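Local coordinates for GDSL-like Lipase/Acylhydrolase family protein (Neisseria meningitidis, PDB 4K7J), which probably removes O-acetyl groups from peptidoglycan, acting as an esterase of the SGNH hydrolase family, at residues G51-I56 and G208-A213; I86-P91 and F199-N204; M135-S140 and L185-H190; Q147-F152 and T181-P186; Q160-N165 and I189-P194. One frame throughout, in Å; residues are numbered along the deposited sequence. Where two conformers were deposited one is given.

Interaction 1 is a buried parallel pairing at the edge of the alpha/beta core, while interactions 2 to 5 belong to the beta-rich part of the chain that is inserted between the two strands of interaction 1. Interaction 2 is also buried and adjoins interaction 1; an asparagine and a glutamate pair there inside the protein. Interactions 3 and 5 share strand 187-191, which interaction 3 joins to strand 133-139 and interaction 5 to strand 161-164. Interactions 2 and 4 reach the neighbouring strands 195-203 and 147-155 of the facing sheet. Contacts 3 to 5 are partly exposed: each turns aliphatic groups between the sheets, and in 3 and 5 threonines, with a histidine and water in 5, appear on the outer side.

Interaction 1: G51-I56 and G208-A213; sequences GETFRI and GITVSA
The Phe54 ring is approached obliquely by CD1 of Ile209, while CG1 of Ile56 lies in its plane, at the edge. The other flat group, the Arg55 guanidinium, has Thr53 CB over one face, shifted toward the rim; NE forms a salt bridge with Glu203, modelled too short for its length to be taken literally. The methyl that meets the phenylalanine ring also touches its stem, with Phe54 CB 3.8 Å from Ile209 CD1.

CG of Phe54 stands anti to the backbone N (chi1 -173°), away from the partner strand and toward Trp39 and Leu43 of helix 38-47. Ile56 shares this face of the sheet: its CD1 rests 4.0 Å from Ile209 CG2, and its CB is 4.1 Å from Val211 CG2, these last two side chains running side by side. On the other face Arg55 CG passes 3.7 Å from Thr210 OG1. One water ties the strands together there, donating to Ile56 O and to Thr210 OG1 and also bonded to Ser212 OG, which has a second partner in Trp88 N.

Five backbone bonds run between the strands, from Gly208 N to Glu52 O (2.9 Å) through to Ser212 N to Ile56 O. Helix 68-81 covers the isoleucine face with Leu77 and Trp81. Two parallel neighbours with a helix packed across them are characteristic of the alpha/beta fold of SGNH hydrolases; here strand 208-215 forms the edge.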
# COMPACT_ATOMS: atom_id res chain seq x y z
N GLY A 51 -4.58 -20.58 9.97
CA GLY A 51 -5.50 -19.63 10.57
C GLY A 51 -4.86 -18.29 10.86
O GLY A 51 -5.52 -17.34 11.28
N GLU A 52 -3.55 -18.18 10.65
CA GLU A 52 -2.88 -16.91 10.82
C GLU A 52 -3.27 -15.93 9.70
O GLU A 52 -3.87 -16.33 8.70
CB GLU A 52 -1.37 -17.10 10.84
CG GLU A 52 -0.85 -17.83 12.06
CD GLU A 52 0.63 -18.14 11.94
OE1 GLU A 52 0.98 -19.01 11.12
OE2 GLU A 52 1.43 -17.49 12.65
N THR A 53 -2.96 -14.65 9.89
CA THR A 53 -3.19 -13.67 8.83
C THR A 53 -1.87 -13.22 8.24
O THR A 53 -1.01 -12.71 8.95
CB THR A 53 -3.95 -12.43 9.34
OG1 THR A 53 -5.28 -12.80 9.74
CG2 THR A 53 -4.05 -11.36 8.23
N PHE A 54 -1.71 -13.41 6.93
CA PHE A 54 -0.50 -12.95 6.26
C PHE A 54 -0.81 -11.60 5.62
O PHE A 54 -1.66 -11.50 4.73
CB PHE A 54 -0.03 -13.95 5.21
CG PHE A 54 1.30 -13.61 4.60
CD1 PHE A 54 1.38 -12.74 3.52
CD2 PHE A 54 2.47 -14.15 5.12
CE1 PHE A 54 2.61 -12.42 2.96
CE2 PHE A 54 3.71 -13.84 4.56
CZ PHE A 54 3.78 -12.97 3.48
N ARG A 55 -0.10 -10.57 6.08
CA ARG A 55 -0.44 -9.19 5.74
C ARG A 55 0.53 -8.60 4.73
O ARG A 55 1.71 -8.40 5.02
CB ARG A 55 -0.48 -8.32 7.00
CG ARG A 55 -1.56 -8.71 8.00
CD ARG A 55 -1.42 -7.95 9.31
NE ARG A 55 -2.31 -8.50 10.33
CZ ARG A 55 -1.96 -9.43 11.21
NH1 ARG A 55 -0.72 -9.91 11.20
NH2 ARG A 55 -2.83 -9.88 12.09
N ILE A 56 0.01 -8.32 3.53
CA ILE A 56 0.78 -7.68 2.46
C ILE A 56 0.41 -6.20 2.43
O ILE A 56 -0.78 -5.86 2.36
CB ILE A 56 0.43 -8.32 1.09
CG1 ILE A 56 0.90 -9.77 1.03
CG2 ILE A 56 1.06 -7.54 -0.07
CD1 ILE A 56 0.43 -10.52 -0.23
N GLY A 208 -5.91 -15.72 6.75
CA GLY A 208 -5.77 -15.68 5.30
C GLY A 208 -4.86 -14.54 4.87
O GLY A 208 -4.04 -14.09 5.66
N ILE A 209 -5.02 -14.07 3.64
CA ILE A 209 -4.19 -12.98 3.13
C ILE A 209 -4.96 -11.66 3.22
O ILE A 209 -6.16 -11.64 2.98
CB ILE A 209 -3.89 -13.18 1.62
CG1 ILE A 209 -3.28 -14.56 1.37
CG2 ILE A 209 -3.00 -12.06 1.08
CD1 ILE A 209 -2.01 -14.83 2.14
N THR A 210 -4.28 -10.56 3.54
CA THR A 210 -4.86 -9.25 3.26
C THR A 210 -3.89 -8.49 2.38
O THR A 210 -2.68 -8.70 2.45
CB THR A 210 -5.15 -8.41 4.53
OG1 THR A 210 -3.94 -8.18 5.25
CG2 THR A 210 -6.17 -9.12 5.44
N VAL A 211 -4.43 -7.62 1.54
CA VAL A 211 -3.61 -6.71 0.75
C VAL A 211 -4.08 -5.28 1.00
O VAL A 211 -5.21 -4.92 0.68
CB VAL A 211 -3.68 -7.04 -0.75
CG1 VAL A 211 -2.89 -6.00 -1.54
CG2 VAL A 211 -3.13 -8.46 -1.01
N SER A 212 -3.22 -4.49 1.61
CA SER A 212 -3.56 -3.11 1.97
C SER A 212 -2.85 -2.16 1.03
O SER A 212 -1.67 -2.35 0.72
CB SER A 212 -3.12 -2.83 3.42
OG SER A 212 -3.86 -3.61 4.36
N ALA A 213 -3.55 -1.13 0.57
CA ALA A 213 -2.98 -0.16 -0.38
C ALA A 213 -2.78 1.19 0.28
O ALA A 213 -3.76 1.81 0.68
CB ALA A 213 -3.88 -0.03 -1.61
O HOH W 1 -2.42 -6.07 4.66

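Interaction 2: I86-P91 and F199-N204; sequences IGWVYP and FINIEN
A classic beta bulge sets Ile86 and Gly87 together against Ile202, at a corner where the loop 86-91 runs antiparallel to strand 195-203. Gly87 N donates to Ile202 O at 3.0 Å, and Ile202 N returns a bond to Gly87 O, arriving from well above the carbonyl plane. A water bonded to Ile86 N also donates to Ile202 O. Beside the bulge, Ile86 CD1 touches Ile202 CD1 at 3.6 Å. Beyond it, Val89 and Ile200 exchange a second pair of backbone bonds.

Asn201 lies against Trp88: its CB sits over the centre of the six-membered ring, and its amide is stacked on the indole with the planes 18° apart. With CG anti to the backbone N (chi1 -171°), Asn201 CG comes 3.6 Å from Trp88 CE2. Its ND2 donates almost straight to Glu203 OE2 at 3.1 Å, in the amide plane but from above the carboxylate. Further along, Phe199 CE2 comes 3.5 Å from Tyr90 CD1, at the edge of the tyrosine ring.

Tyr90 OH bonds Gln97, and Trp88 NE1 bonds Thr238 O. The indole is therefore anchored by a polar bond at its rim as well as by packing on its face, where the stacked Asn201 amide is itself tied to the buried Glu203.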
# COMPACT_ATOMS: atom_id res chain seq x y z
N ILE A 86 -10.44 -7.35 4.31
CA ILE A 86 -10.11 -6.19 3.49
C ILE A 86 -8.81 -5.49 3.88
O ILE A 86 -8.19 -4.83 3.05
CB ILE A 86 -11.25 -5.18 3.48
CG1 ILE A 86 -11.49 -4.64 4.88
CG2 ILE A 86 -12.51 -5.83 2.93
CD1 ILE A 86 -12.12 -3.30 4.87
N GLY A 87 -8.39 -5.63 5.13
CA GLY A 87 -7.14 -5.06 5.59
C GLY A 87 -7.24 -3.60 5.99
O GLY A 87 -8.30 -3.14 6.44
N TRP A 88 -6.12 -2.88 5.84
CA TRP A 88 -6.03 -1.47 6.18
C TRP A 88 -6.62 -0.62 5.06
O TRP A 88 -6.10 -0.64 3.94
CB TRP A 88 -4.56 -1.05 6.38
CG TRP A 88 -3.88 -1.66 7.59
CD1 TRP A 88 -3.02 -2.72 7.61
CD2 TRP A 88 -3.99 -1.21 8.95
NE1 TRP A 88 -2.59 -2.96 8.90
CE2 TRP A 88 -3.18 -2.05 9.74
CE3 TRP A 88 -4.71 -0.18 9.58
CZ2 TRP A 88 -3.05 -1.90 11.13
CZ3 TRP A 88 -4.59 -0.02 10.96
CH2 TRP A 88 -3.77 -0.88 11.72
N VAL A 89 -7.68 0.13 5.36
CA VAL A 89 -8.33 0.99 4.37
C VAL A 89 -8.47 2.46 4.82
O VAL A 89 -8.25 2.79 5.98
CB VAL A 89 -9.71 0.44 3.99
CG1 VAL A 89 -9.59 -1.05 3.66
CG2 VAL A 89 -10.69 0.65 5.13
N TYR A 90 -8.83 3.35 3.89
CA TYR A 90 -8.98 4.77 4.20
C TYR A 90 -10.03 4.96 5.28
O TYR A 90 -10.99 4.19 5.34
CB TYR A 90 -9.44 5.56 2.97
CG TYR A 90 -8.50 5.57 1.78
CD1 TYR A 90 -7.16 5.22 1.90
CD2 TYR A 90 -8.96 5.97 0.53
CE1 TYR A 90 -6.31 5.24 0.81
CE2 TYR A 90 -8.11 6.00 -0.58
CZ TYR A 90 -6.80 5.64 -0.43
OH TYR A 90 -5.96 5.66 -1.52
N PRO A 91 -9.88 5.99 6.10
CA PRO A 91 -10.94 6.29 7.07
C PRO A 91 -12.10 7.07 6.44
O PRO A 91 -13.12 7.25 7.09
CB PRO A 91 -10.22 7.15 8.10
CG PRO A 91 -9.17 7.86 7.31
CD PRO A 91 -8.72 6.88 6.26
N PHE A 199 -5.49 5.03 8.81
CA PHE A 199 -6.04 3.84 8.19
C PHE A 199 -6.70 2.99 9.26
O PHE A 199 -6.32 3.05 10.43
CB PHE A 199 -4.96 3.05 7.46
CG PHE A 199 -4.62 3.58 6.09
CD1 PHE A 199 -3.89 4.74 5.94
CD2 PHE A 199 -5.04 2.90 4.95
CE1 PHE A 199 -3.59 5.24 4.69
CE2 PHE A 199 -4.72 3.38 3.68
CZ PHE A 199 -3.99 4.55 3.56
N ILE A 200 -7.67 2.20 8.83
CA ILE A 200 -8.46 1.36 9.70
C ILE A 200 -8.33 -0.08 9.21
O ILE A 200 -8.61 -0.37 8.05
CB ILE A 200 -9.94 1.75 9.62
CG1 ILE A 200 -10.14 3.17 10.14
CG2 ILE A 200 -10.80 0.76 10.38
CD1 ILE A 200 -11.56 3.65 10.02
N ASN A 201 -7.88 -0.97 10.08
CA ASN A 201 -7.63 -2.35 9.69
C ASN A 201 -8.82 -3.21 10.01
O ASN A 201 -9.30 -3.20 11.14
CB ASN A 201 -6.43 -2.93 10.43
CG ASN A 201 -6.02 -4.29 9.88
OD1 ASN A 201 -6.22 -4.57 8.70
ND2 ASN A 201 -5.48 -5.15 10.74
N ILE A 202 -9.29 -3.96 9.02
CA ILE A 202 -10.45 -4.81 9.20
C ILE A 202 -10.11 -6.23 8.72
O ILE A 202 -9.96 -6.45 7.51
CB ILE A 202 -11.65 -4.23 8.44
CG1 ILE A 202 -11.89 -2.78 8.89
CG2 ILE A 202 -12.90 -5.08 8.62
CD1 ILE A 202 -12.94 -2.04 8.09
N GLU A 203 -9.97 -7.15 9.66
CA GLU A 203 -9.45 -8.50 9.40
C GLU A 203 -10.44 -9.58 9.81
O GLU A 203 -11.11 -9.48 10.84
CB GLU A 203 -8.13 -8.74 10.17
CG GLU A 203 -6.91 -8.08 9.58
CD GLU A 203 -5.65 -8.37 10.36
OE1 GLU A 203 -5.73 -8.98 11.46
OE2 GLU A 203 -4.56 -7.99 9.89
N ASN A 204 -10.52 -10.63 9.01
CA ASN A 204 -11.36 -11.78 9.31
C ASN A 204 -10.61 -12.72 10.26
O ASN A 204 -9.47 -13.11 9.98
CB ASN A 204 -11.79 -12.45 7.99
CG ASN A 204 -12.02 -13.96 8.10
OD1 ASN A 204 -12.51 -14.48 9.11
ND2 ASN A 204 -11.67 -14.66 7.02
O HOH W 2 -12.54 -7.67 6.19

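Interaction 3: M135-S140 and L185-H190; sequences MTLTAS and LPLTIH
Thr136 and Thr188 cross obliquely on the outer side of the sheet, their hydroxyls meeting at 3.1 Å from OG1 to OG1 in a hydrogen bond to which either could give the proton. In both residues OG1 is anti to the carbonyl carbon, and CG2 of Thr136 fits beside Thr188 OG1 at 3.4 Å. On the same side the ring of Pro186, which follows a cis peptide bond, lies alongside Thr138, with Pro186 CB 4.0 Å from Thr138 OG1.

The inner side is a row of aliphatic bumps. Leu137 reaches with CD1 into the hollow between its two neighbours on the other strand, 4.2 Å from Ile189 CD1 and 4.4 Å from Leu187 CD2. Leu185 closes the far end: its CD2 bears on the carbonyl of Leu137, 3.4 Å from Leu137 O, while its other methyl, CD1, lies 4.0 Å from Ala139 CB.

Strands 133-139 and 187-191 are antiparallel neighbours in one of two five-stranded sheets that face each other as a beta sandwich, consistent with the galactose-binding-like clan to which this region is assigned. The bumps from Leu185, Leu187 and Ile189 press on Ile200 and Ile202 of the opposite sheet.

Between these two layers of side chains run four backbone bonds, two pairing Met135 with Ile189 and two pairing Leu137 with Leu187; the shortest is Leu137 N to Leu187 O at 2.7 Å.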
# COMPACT_ATOMS: atom_id res chain seq x y z
N MET A 135 -19.07 7.87 10.53
CA MET A 135 -18.56 7.20 9.34
C MET A 135 -19.02 5.75 9.32
O MET A 135 -18.87 5.04 10.31
CB MET A 135 -17.03 7.26 9.26
CG MET A 135 -16.44 6.54 8.04
SD MET A 135 -17.01 7.24 6.47
CE MET A 135 -16.33 8.90 6.56
N THR A 136 -19.59 5.33 8.21
CA THR A 136 -19.96 3.93 8.04
C THR A 136 -19.16 3.31 6.89
O THR A 136 -19.12 3.86 5.79
CB THR A 136 -21.48 3.78 7.78
OG1 THR A 136 -22.21 4.41 8.85
CG2 THR A 136 -21.88 2.32 7.71
N LEU A 137 -18.52 2.18 7.16
CA LEU A 137 -17.79 1.48 6.12
C LEU A 137 -18.53 0.21 5.76
O LEU A 137 -18.84 -0.61 6.64
CB LEU A 137 -16.36 1.16 6.56
CG LEU A 137 -15.45 2.34 6.89
CD1 LEU A 137 -15.52 2.65 8.37
CD2 LEU A 137 -14.03 2.00 6.49
N THR A 138 -18.83 0.08 4.48
CA THR A 138 -19.57 -1.06 3.97
C THR A 138 -18.70 -1.82 2.98
O THR A 138 -18.16 -1.23 2.04
CB THR A 138 -20.87 -0.61 3.28
OG1 THR A 138 -21.65 0.15 4.20
CG2 THR A 138 -21.68 -1.82 2.79
N ALA A 139 -18.54 -3.11 3.20
CA ALA A 139 -17.72 -3.95 2.34
C ALA A 139 -18.38 -4.11 0.99
O ALA A 139 -19.58 -4.39 0.91
CB ALA A 139 -17.49 -5.31 2.98
N SER A 140 -17.61 -3.92 -0.09
CA SER A 140 -18.12 -4.11 -1.44
C SER A 140 -18.52 -5.57 -1.72
O SER A 140 -19.38 -5.83 -2.54
CB SER A 140 -17.10 -3.61 -2.48
OG SER A 140 -16.90 -2.21 -2.36
N LEU A 185 -19.05 -5.92 9.79
CA LEU A 185 -19.37 -4.97 8.73
C LEU A 185 -20.86 -5.11 8.41
O LEU A 185 -21.39 -6.22 8.43
CB LEU A 185 -18.50 -5.24 7.50
CG LEU A 185 -17.04 -4.78 7.64
CD1 LEU A 185 -16.12 -5.53 6.69
CD2 LEU A 185 -16.93 -3.29 7.38
N PRO A 186 -21.55 -3.99 8.12
CA PRO A 186 -21.08 -2.60 8.06
C PRO A 186 -20.60 -2.08 9.40
O PRO A 186 -21.11 -2.46 10.45
CB PRO A 186 -22.33 -1.82 7.63
CG PRO A 186 -23.21 -2.83 6.98
CD PRO A 186 -22.97 -4.10 7.74
N LEU A 187 -19.60 -1.21 9.35
CA LEU A 187 -18.91 -0.73 10.53
C LEU A 187 -19.24 0.74 10.68
O LEU A 187 -18.96 1.52 9.78
CB LEU A 187 -17.41 -0.88 10.33
CG LEU A 187 -16.46 -0.53 11.47
CD1 LEU A 187 -16.81 -1.42 12.61
CD2 LEU A 187 -15.02 -0.76 11.05
N THR A 188 -19.83 1.13 11.81
CA THR A 188 -20.19 2.53 12.04
C THR A 188 -19.42 3.09 13.22
O THR A 188 -19.46 2.54 14.31
CB THR A 188 -21.70 2.68 12.25
OG1 THR A 188 -22.38 2.30 11.05
CG2 THR A 188 -22.06 4.13 12.57
N ILE A 189 -18.72 4.19 12.98
CA ILE A 189 -17.88 4.81 13.99
C ILE A 189 -18.38 6.22 14.27
O ILE A 189 -18.53 7.03 13.34
CB ILE A 189 -16.41 4.87 13.51
CG1 ILE A 189 -15.92 3.47 13.15
CG2 ILE A 189 -15.52 5.50 14.58
CD1 ILE A 189 -14.63 3.46 12.36
N HIS A 190 -18.64 6.49 15.54
CA HIS A 190 -19.24 7.76 15.98
C HIS A 190 -18.25 8.49 16.88
O HIS A 190 -17.67 7.89 17.78
CB HIS A 190 -20.53 7.49 16.78
CG HIS A 190 -21.71 7.11 15.92
ND1 HIS A 190 -22.82 6.46 16.43
CD2 HIS A 190 -21.95 7.29 14.60
CE1 HIS A 190 -23.69 6.27 15.46
NE2 HIS A 190 -23.18 6.76 14.34

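Interaction 4: Q147-F152 and T181-P186; sequences QRVSLF and TGAALP
Val149 and Thr181 hold each other by two backbone bonds. Val149 N donates to Thr181 O at 3.0 Å. Thr181 N returns a nearly straight one to Val149 O at 2.8 Å. Two residues along, Ala183 N donates to Gln147 O at 3.0 Å. Gly182, between these pairs, brings its CA to 3.5 Å from Gln147 O.

Side chains fill in on one face. Val149 CG2, anti to the carbonyl carbon, lies over the Ala183 backbone and 4.4 Å from Ala183 CB, while Val149 CB faces Thr181 CG2 at 4.2 Å. CG of Gln147 stands anti to the carbonyl carbon (chi1 -44°), which brings it 4.2 Å from Leu185 CD1 just past the end of the strand.

A second shell sets the first. Strand 147-155 is fastened on its other side to strand 195-203, by backbone bonds of Arg148 with Glu203 and of Ser150 with Asn201. Ser150 OG also bonds Asp180 OD1. From across the interior, Val164 of the facing sheet packs on Thr181 and Ala183, and Asn165 ND2 reaches Ala184 O as the chain leaves the strand.

An outermost strand, 177-183, is thus paired on one side with strand 147-155 and packed through one face against a second antiparallel sheet, the arrangement of a beta sandwich.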
# COMPACT_ATOMS: atom_id res chain seq x y z
N GLN A 147 -15.42 -8.84 12.64
CA GLN A 147 -14.03 -8.72 12.24
C GLN A 147 -13.18 -8.18 13.39
O GLN A 147 -13.69 -7.58 14.34
CB GLN A 147 -13.90 -7.76 11.05
CG GLN A 147 -14.92 -7.95 9.94
CD GLN A 147 -14.47 -8.92 8.86
OE1 GLN A 147 -13.28 -9.01 8.52
NE2 GLN A 147 -15.42 -9.65 8.30
N ARG A 148 -11.88 -8.40 13.29
CA ARG A 148 -10.93 -7.71 14.13
C ARG A 148 -10.79 -6.33 13.52
O ARG A 148 -10.66 -6.19 12.31
CB ARG A 148 -9.58 -8.43 14.12
CG ARG A 148 -9.66 -9.86 14.60
CD ARG A 148 -8.38 -10.62 14.31
NE ARG A 148 -8.43 -11.97 14.86
CZ ARG A 148 -7.65 -12.96 14.47
NH1 ARG A 148 -6.75 -12.76 13.51
NH2 ARG A 148 -7.77 -14.16 15.02
N VAL A 149 -10.85 -5.31 14.37
CA VAL A 149 -10.76 -3.94 13.90
C VAL A 149 -9.71 -3.19 14.69
O VAL A 149 -9.71 -3.21 15.92
CB VAL A 149 -12.12 -3.21 14.01
CG1 VAL A 149 -11.99 -1.75 13.56
CG2 VAL A 149 -13.16 -3.93 13.20
N SER A 150 -8.80 -2.54 13.97
CA SER A 150 -7.82 -1.66 14.57
C SER A 150 -7.89 -0.31 13.83
O SER A 150 -8.20 -0.28 12.63
CB SER A 150 -6.42 -2.26 14.45
OG SER A 150 -6.27 -3.39 15.30
N LEU A 151 -7.63 0.79 14.53
CA LEU A 151 -7.65 2.10 13.87
C LEU A 151 -6.47 2.93 14.31
O LEU A 151 -6.25 3.09 15.52
CB LEU A 151 -8.90 2.90 14.23
CG LEU A 151 -10.32 2.35 14.36
CD1 LEU A 151 -10.47 1.48 15.60
CD2 LEU A 151 -11.25 3.54 14.43
N PHE A 152 -5.76 3.53 13.37
CA PHE A 152 -4.86 4.62 13.77
C PHE A 152 -5.74 5.80 14.17
O PHE A 152 -6.67 6.15 13.45
CB PHE A 152 -3.91 5.02 12.64
CG PHE A 152 -2.79 4.04 12.41
CD1 PHE A 152 -1.60 4.15 13.11
CD2 PHE A 152 -2.93 3.00 11.50
CE1 PHE A 152 -0.56 3.25 12.90
CE2 PHE A 152 -1.89 2.10 11.27
CZ PHE A 152 -0.70 2.23 11.98
N THR A 181 -10.23 -3.16 18.66
CA THR A 181 -11.55 -3.58 19.09
C THR A 181 -12.08 -4.63 18.13
O THR A 181 -11.33 -5.12 17.28
CB THR A 181 -12.54 -2.38 19.22
OG1 THR A 181 -13.74 -2.80 19.88
CG2 THR A 181 -12.88 -1.79 17.85
N GLY A 182 -13.34 -5.00 18.29
CA GLY A 182 -13.96 -5.97 17.40
C GLY A 182 -15.35 -5.54 17.00
O GLY A 182 -16.10 -4.99 17.81
N ALA A 183 -15.70 -5.79 15.74
CA ALA A 183 -17.03 -5.46 15.24
C ALA A 183 -17.24 -6.14 13.90
O ALA A 183 -16.31 -6.70 13.32
CB ALA A 183 -17.18 -3.95 15.09
N ALA A 184 -18.46 -6.08 13.39
CA ALA A 184 -18.76 -6.64 12.09
C ALA A 184 -18.88 -5.53 11.05
O ALA A 184 -18.80 -4.34 11.38
CB ALA A 184 -20.05 -7.47 12.14
N LEU A 185 -19.05 -5.92 9.79
CA LEU A 185 -19.37 -4.97 8.73
C LEU A 185 -20.86 -5.11 8.41
O LEU A 185 -21.39 -6.22 8.43
CB LEU A 185 -18.50 -5.24 7.50
CG LEU A 185 -17.04 -4.78 7.64
CD1 LEU A 185 -16.12 -5.53 6.69
CD2 LEU A 185 -16.93 -3.29 7.38
N PRO A 186 -21.55 -3.99 8.12
CA PRO A 186 -21.08 -2.60 8.06
C PRO A 186 -20.60 -2.08 9.40
O PRO A 186 -21.11 -2.46 10.45
CB PRO A 186 -22.33 -1.82 7.63
CG PRO A 186 -23.21 -2.83 6.98
CD PRO A 186 -22.97 -4.10 7.74

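Interaction 5: Q160-N165 and I189-P194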
# COMPACT_ATOMS: atom_id res chain seq x y z
N GLN A 160 -10.14 10.44 25.71
CA GLN A 160 -11.30 10.61 24.84
C GLN A 160 -11.81 9.26 24.31
O GLN A 160 -11.03 8.32 24.14
CB GLN A 160 -10.91 11.50 23.66
CG GLN A 160 -12.03 12.20 22.94
CD GLN A 160 -11.51 13.19 21.91
OE1 GLN A 160 -10.58 13.95 22.18
NE2 GLN A 160 -12.10 13.20 20.73
N THR A 161 -13.11 9.18 24.04
CA THR A 161 -13.70 7.95 23.53
C THR A 161 -14.32 8.15 22.15
O THR A 161 -14.55 9.28 21.72
CB THR A 161 -14.82 7.43 24.46
OG1 THR A 161 -15.83 8.44 24.58
CG2 THR A 161 -14.27 7.11 25.85
N LEU A 162 -14.59 7.04 21.48
CA LEU A 162 -15.46 7.01 20.32
C LEU A 162 -16.20 5.69 20.40
O LEU A 162 -15.93 4.88 21.30
CB LEU A 162 -14.68 7.15 18.98
CG LEU A 162 -13.41 6.34 18.72
CD1 LEU A 162 -13.71 4.87 18.47
CD2 LEU A 162 -12.61 6.95 17.54
N THR A 163 -17.14 5.46 19.49
CA THR A 163 -17.83 4.18 19.50
C THR A 163 -17.67 3.49 18.16
O THR A 163 -17.69 4.14 17.12
CB THR A 163 -19.34 4.32 19.82
OG1 THR A 163 -19.99 4.99 18.74
CG2 THR A 163 -19.57 5.08 21.13
N VAL A 164 -17.54 2.18 18.21
CA VAL A 164 -17.46 1.35 17.01
C VAL A 164 -18.60 0.34 17.10
O VAL A 164 -18.62 -0.49 18.02
CB VAL A 164 -16.13 0.59 16.97
CG1 VAL A 164 -16.07 -0.31 15.77
CG2 VAL A 164 -14.95 1.57 16.97
N ASN A 165 -19.55 0.41 16.16
CA ASN A 165 -20.83 -0.31 16.27
C ASN A 165 -21.45 -0.25 17.67
O ASN A 165 -21.90 -1.26 18.20
CB ASN A 165 -20.70 -1.77 15.82
CG ASN A 165 -20.55 -1.91 14.31
OD1 ASN A 165 -20.38 -0.92 13.61
ND2 ASN A 165 -20.58 -3.14 13.82
N ILE A 189 -18.72 4.19 12.98
CA ILE A 189 -17.88 4.81 13.99
C ILE A 189 -18.38 6.22 14.27
O ILE A 189 -18.53 7.03 13.34
CB ILE A 189 -16.41 4.87 13.51
CG1 ILE A 189 -15.92 3.47 13.15
CG2 ILE A 189 -15.52 5.50 14.58
CD1 ILE A 189 -14.63 3.46 12.36
N HIS A 190 -18.64 6.49 15.54
CA HIS A 190 -19.24 7.76 15.98
C HIS A 190 -18.25 8.49 16.88
O HIS A 190 -17.67 7.89 17.78
CB HIS A 190 -20.53 7.49 16.78
CG HIS A 190 -21.71 7.11 15.92
ND1 HIS A 190 -22.82 6.46 16.43
CD2 HIS A 190 -21.95 7.29 14.60
CE1 HIS A 190 -23.69 6.27 15.46
NE2 HIS A 190 -23.18 6.76 14.34
N THR A 191 -18.06 9.78 16.64
CA THR A 191 -17.16 10.57 17.48
C THR A 191 -17.89 11.77 18.07
O THR A 191 -18.23 12.71 17.36
CB THR A 191 -15.91 11.06 16.70
OG1 THR A 191 -16.32 11.81 15.55
CG2 THR A 191 -15.08 9.87 16.23
N GLU A 192 -18.12 11.72 19.37
CA GLU A 192 -18.77 12.83 20.05
C GLU A 192 -17.91 14.08 19.94
O GLU A 192 -18.39 15.13 19.53
CB GLU A 192 -19.07 12.48 21.51
CG GLU A 192 -19.34 13.69 22.41
CD GLU A 192 -20.69 14.36 22.16
OE1 GLU A 192 -21.44 13.94 21.24
OE2 GLU A 192 -20.99 15.33 22.88
N MET A 193 -16.63 13.96 20.29
CA MET A 193 -15.66 15.04 20.14
C MET A 193 -14.66 14.73 19.01
O MET A 193 -14.59 13.59 18.55
CB MET A 193 -14.96 15.29 21.48
CG MET A 193 -15.80 16.09 22.50
SD MET A 193 -16.16 17.81 22.02
CE MET A 193 -17.84 17.65 21.44
N PRO A 194 -13.90 15.74 18.55
CA PRO A 194 -13.06 15.52 17.37
C PRO A 194 -11.87 14.60 17.57
O PRO A 194 -11.18 14.67 18.59
CB PRO A 194 -12.54 16.93 17.04
CG PRO A 194 -13.56 17.86 17.66
CD PRO A 194 -13.96 17.17 18.93
O HOH W 3 -15.43 11.78 21.81
O HOH W 4 -22.72 5.39 18.87
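Thr163 and His190 pair across an antiparallel strand contact, which joins strand 161-164 to strand 187-191 within one sheet of the beta sandwich. Two backbone bonds of 3.0 Å make the pair, Thr163 N to His190 O and His190 N to Thr163 O. Next to them, the CA of Ile189 points its hydrogen at Thr163 O.

The side-chain hydrogen bond lies beyond the strands. Gln160 stretches out beyond CG, which is anti to the backbone N (chi1 -158°), and its NE2 donates to Pro194 O at 2.8 Å. The bond is straight at the hydrogen and lies in the amide plane of the glutamine, but comes from above the carbonyl plane of the proline. The other end of that amide, OE1, accepts from Leu157 N, so both ends of the group are held. Met193 CB packs against the same amide, 3.6 Å from Gln160 NE2.

Apolar contacts gather around Leu162. It runs side by side with Thr191, its CB 3.9 Å from Thr191 CG2, and its CD1 reaches Ile189 CG2 at 4.3 Å. Trp195 and Ile197 of strand 195-203 also touch Leu162.

Two waters bridge the segments. One donates to Thr161 O and accepts from Met193 N. Another links Thr163 OG1 to the exposed imidazole, lying in the ring plane at its edge, 2.7 Å from His190 ND1.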